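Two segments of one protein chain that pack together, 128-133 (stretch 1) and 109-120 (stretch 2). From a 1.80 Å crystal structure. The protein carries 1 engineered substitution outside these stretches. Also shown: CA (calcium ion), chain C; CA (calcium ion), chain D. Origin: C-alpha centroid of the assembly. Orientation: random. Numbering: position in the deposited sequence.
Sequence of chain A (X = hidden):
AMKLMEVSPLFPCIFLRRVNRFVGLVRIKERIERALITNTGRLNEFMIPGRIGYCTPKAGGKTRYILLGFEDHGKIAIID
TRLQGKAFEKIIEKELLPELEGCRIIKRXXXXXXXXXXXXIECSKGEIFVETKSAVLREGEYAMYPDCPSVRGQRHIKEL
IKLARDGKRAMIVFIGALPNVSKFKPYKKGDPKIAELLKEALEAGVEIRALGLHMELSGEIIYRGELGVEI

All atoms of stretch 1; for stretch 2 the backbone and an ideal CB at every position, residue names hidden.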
# COMPACT_ATOMS: atom_id res chain seq x y z
N ILE A 128 3.14 -19.21 -3.84
CA ILE A 128 3.68 -17.96 -4.35
C ILE A 128 3.93 -16.99 -3.19
O ILE A 128 3.08 -16.81 -2.30
CB ILE A 128 2.77 -17.32 -5.47
CG1 ILE A 128 3.42 -16.04 -6.05
CG2 ILE A 128 1.34 -17.08 -4.95
CD1 ILE A 128 2.68 -15.43 -7.28
N PHE A 129 5.11 -16.38 -3.20
CA PHE A 129 5.42 -15.28 -2.27
C PHE A 129 4.96 -13.97 -2.88
O PHE A 129 5.27 -13.67 -4.05
CB PHE A 129 6.92 -15.24 -2.01
CG PHE A 129 7.41 -16.36 -1.16
CD1 PHE A 129 7.29 -16.30 0.23
CD2 PHE A 129 7.94 -17.52 -1.75
CE1 PHE A 129 7.75 -17.37 1.05
CE2 PHE A 129 8.38 -18.60 -0.96
CZ PHE A 129 8.28 -18.53 0.44
N VAL A 130 4.22 -13.18 -2.10
CA VAL A 130 3.69 -11.90 -2.58
C VAL A 130 4.06 -10.77 -1.62
O VAL A 130 3.79 -10.87 -0.41
CB VAL A 130 2.14 -11.95 -2.79
CG1 VAL A 130 1.64 -10.58 -3.29
CG2 VAL A 130 1.78 -13.06 -3.77
N GLU A 131 4.73 -9.74 -2.15
CA GLU A 131 5.04 -8.52 -1.40
C GLU A 131 4.14 -7.40 -1.93
O GLU A 131 4.01 -7.24 -3.16
CB GLU A 131 6.53 -8.16 -1.55
CG GLU A 131 6.97 -6.83 -0.91
CD GLU A 131 6.72 -6.80 0.60
OE1 GLU A 131 6.72 -7.89 1.22
OE2 GLU A 131 6.49 -5.68 1.15
N THR A 132 3.50 -6.67 -1.01
CA THR A 132 2.66 -5.55 -1.43
C THR A 132 3.33 -4.25 -1.01
O THR A 132 3.92 -4.17 0.08
CB THR A 132 1.21 -5.65 -0.92
OG1 THR A 132 1.21 -5.64 0.52
CG2 THR A 132 0.57 -6.95 -1.39
N LYS A 133 3.31 -3.25 -1.90
CA LYS A 133 3.88 -1.92 -1.56
C LYS A 133 2.91 -0.77 -1.76
O LYS A 133 2.11 -0.80 -2.68
CB LYS A 133 5.13 -1.65 -2.39
CG LYS A 133 6.23 -2.70 -2.19
CD LYS A 133 7.37 -2.15 -1.40
CE LYS A 133 8.38 -3.23 -1.02
NZ LYS A 133 8.18 -3.54 0.43
N UNK A 109 3.99 -12.46 6.73
CA UNK A 109 5.40 -12.13 7.05
C UNK A 109 6.40 -13.28 7.18
O UNK A 109 7.23 -13.26 8.11
CB UNK A 109 5.42 -11.36 8.37
N UNK A 110 6.37 -14.28 6.27
CA UNK A 110 7.37 -15.34 6.36
C UNK A 110 8.77 -14.80 6.08
O UNK A 110 8.95 -13.85 5.29
CB UNK A 110 7.04 -16.47 5.38
N UNK A 111 9.76 -15.38 6.76
CA UNK A 111 11.14 -15.07 6.47
C UNK A 111 11.53 -15.57 5.08
O UNK A 111 11.21 -16.69 4.70
CB UNK A 111 12.05 -15.68 7.54
N UNK A 112 12.22 -14.71 4.33
CA UNK A 112 12.77 -15.02 3.03
C UNK A 112 14.14 -14.36 2.98
O UNK A 112 14.25 -13.12 3.04
CB UNK A 112 11.86 -14.55 1.89
N UNK A 113 15.18 -15.19 2.84
CA UNK A 113 16.56 -14.69 2.84
C UNK A 113 16.86 -13.90 4.10
O UNK A 113 16.69 -14.41 5.21
CB UNK A 113 16.82 -13.82 1.61
N UNK A 114 17.30 -12.66 3.93
CA UNK A 114 17.64 -11.81 5.07
C UNK A 114 16.47 -10.99 5.61
O UNK A 114 16.63 -10.25 6.57
CB UNK A 114 18.77 -10.86 4.67
N UNK A 115 15.30 -11.14 5.00
CA UNK A 115 14.19 -10.26 5.27
C UNK A 115 12.89 -11.05 5.53
O UNK A 115 12.92 -12.24 5.84
CB UNK A 115 14.00 -9.29 4.10
N UNK A 116 11.75 -10.37 5.42
CA UNK A 116 10.43 -11.01 5.46
C UNK A 116 9.61 -10.40 4.34
O UNK A 116 9.66 -9.18 4.13
CB UNK A 116 9.74 -10.83 6.82
N UNK A 117 8.85 -11.23 3.63
CA UNK A 117 7.91 -10.71 2.62
C UNK A 117 6.50 -10.83 3.16
O UNK A 117 6.24 -11.62 4.06
CB UNK A 117 8.04 -11.46 1.29
N UNK A 118 5.56 -10.06 2.59
CA UNK A 118 4.23 -9.94 3.17
C UNK A 118 3.47 -11.24 3.29
O UNK A 118 2.91 -11.52 4.37
CB UNK A 118 3.40 -8.96 2.34
N UNK A 119 3.41 -12.01 2.20
CA UNK A 119 2.55 -13.23 2.16
C UNK A 119 3.19 -14.42 1.49
O UNK A 119 3.89 -14.29 0.49
CB UNK A 119 1.24 -12.92 1.43
N UNK A 120 2.90 -15.60 2.04
CA UNK A 120 3.00 -16.84 1.30
C UNK A 120 1.58 -17.26 1.04
O UNK A 120 0.77 -17.37 1.96
CB UNK A 120 3.79 -17.91 2.05
CA CA C . 4.64 -4.71 2.26
CA CA D . 5.81 -6.82 5.43

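Position 109 has phi/psi of 50/43, and its ideal CB has nothing of stretch 1 within 5.5 Å, but a calcium ion (chain D) lies within reach of a longer side chain. An acidic or amide group would suit; the residue is Glu109, which binds that ion through OE1 (2.7 Å) and OE2 (2.5 Å).

At 110 the CB points toward stretch 1, 4.5 Å from Phe129 CE1, and phi is -66°, so a small apolar residue or proline fits. It is Pro110, whose CG lies 4.0 Å from Phe129 CE1, at the ring edge.

Position 111 points away into open space and would accept almost any polar residue; it is Arg111. At 112 the CB points toward stretch 1, 5.1 Å from Phe129 CE1, which favours a medium apolar side chain. Val112 places CG2 3.8 Å from Phe129 CE1.

Positions 113 to 115 are out of reach. Phi/psi of 56/-124 at 113 favours glycine, and the residue is Gly113. At 114 and 115 neither ideal CB has any atom of stretch 1 within 5.5 Å, so many residues, polar ones included, would do at both. They are Glu114, which with Gly113 forms the centre of a type II' turn, and Ser115, which closes it. At 116 the CB is directed sideways with no neighbour in stretch 1; many residues would do, and Arg116 leads its end away.

The CB of 117 lies 5.0 Å from Phe129 CD1 but 3.8 Å from Glu131 OE1, so apolar or polar side chains are both plausible. Leu117 takes the apolar course, its CD1 lying 4.1 Å from Phe129 CB.

Position 118 is the most constrained. Its CB points toward stretch 1, near the N of Thr132, the OG1 donor and both calcium ions; an acceptor on a short arm is needed, hence aspartate or perhaps asparagine. Asp118 OD2 accepts hydrogen bonds from Thr132 N (2.7 Å) and Thr132 OG1 (2.8 Å). Asp118 OD2 binds the chain C calcium at 2.4 Å; Asp118 OD1 binds the chain D calcium at 2.3 Å and also reaches the chain C calcium, at 2.9 Å. Calcium thus offsets the approach of Asp118 OD2 to Glu131 OE2 (3.2 Å), which shares the chain C ion. Asp118 N donates to Glu131 OE1 (2.8 Å).

Position 119 pairs with Val130 in antiparallel register, with N to Val130 O at 2.9 Å and O to Val130 N at 2.8 Å. Its CB shares Val130's face of the sheet, so beta-branched or aromatic residues suit. Tyr119 sets CE2 3.9 Å from Thr132 CG2, which meets the ring edge.

At 120 the CB lies 4.1 Å from Phe129 CE1, inviting an apolar side chain. Leu120 CD1 sits 3.6 Å from the Phe129 ring centroid, 9° off the normal, a CH-pi contact over the face.

Stretch 2 (109-120) EPRVGESRLDYL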
# COMPACT_ATOMS: atom_id res chain seq x y z
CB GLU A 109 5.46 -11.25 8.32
CG GLU A 109 4.58 -10.03 8.26
CD GLU A 109 5.07 -9.02 7.25
OE1 GLU A 109 6.27 -8.68 7.26
OE2 GLU A 109 4.26 -8.53 6.44
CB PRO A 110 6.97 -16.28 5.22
CG PRO A 110 6.24 -15.42 4.26
CD PRO A 110 5.46 -14.50 5.12
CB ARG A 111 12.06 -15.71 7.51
CG ARG A 111 12.08 -15.05 8.86
CD ARG A 111 13.16 -15.73 9.69
NE ARG A 111 13.42 -15.10 10.99
CZ ARG A 111 14.23 -14.07 11.18
NH1 ARG A 111 14.87 -13.50 10.16
NH2 ARG A 111 14.40 -13.59 12.41
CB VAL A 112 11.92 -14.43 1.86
CG1 VAL A 112 12.53 -14.77 0.53
CG2 VAL A 112 10.47 -14.89 1.92
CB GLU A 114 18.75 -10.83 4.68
CG GLU A 114 20.06 -11.44 4.28
CD GLU A 114 20.98 -10.42 3.63
OE1 GLU A 114 20.63 -9.21 3.61
OE2 GLU A 114 22.04 -10.82 3.14
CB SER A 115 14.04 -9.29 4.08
OG SER A 115 13.20 -8.20 4.40
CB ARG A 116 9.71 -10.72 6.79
CG ARG A 116 10.35 -11.40 8.02
CD ARG A 116 9.61 -11.08 9.29
NE ARG A 116 9.83 -12.14 10.28
CZ ARG A 116 10.65 -12.06 11.32
NH1 ARG A 116 11.38 -10.97 11.53
NH2 ARG A 116 10.75 -13.10 12.14
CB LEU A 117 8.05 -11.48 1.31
CG LEU A 117 9.41 -11.37 0.61
CD1 LEU A 117 9.43 -12.29 -0.63
CD2 LEU A 117 9.71 -9.92 0.24
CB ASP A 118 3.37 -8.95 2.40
CG ASP A 118 3.83 -7.55 2.57
OD1 ASP A 118 4.45 -7.22 3.61
OD2 ASP A 118 3.56 -6.72 1.66
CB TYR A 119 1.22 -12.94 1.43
CG TYR A 119 0.48 -11.69 1.91
CD1 TYR A 119 -0.20 -11.69 3.13
CD2 TYR A 119 0.44 -10.53 1.14
CE1 TYR A 119 -0.87 -10.56 3.59
CE2 TYR A 119 -0.24 -9.39 1.58
CZ TYR A 119 -0.90 -9.41 2.80
OH TYR A 119 -1.56 -8.28 3.26
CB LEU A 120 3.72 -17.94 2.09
CG LEU A 120 3.82 -19.26 1.34
CD1 LEU A 120 4.60 -19.08 0.04
CD2 LEU A 120 4.47 -20.36 2.21
O HOH W 1 7.56 -7.59 3.83
O HOH W 2 6.14 -2.83 2.05
O HOH W 3 6.00 -4.59 4.49
O HOH W 4 2.45 -4.60 3.39
O HOH W 5 8.09 -6.21 6.51
O HOH W 6 4.48 -5.78 6.60
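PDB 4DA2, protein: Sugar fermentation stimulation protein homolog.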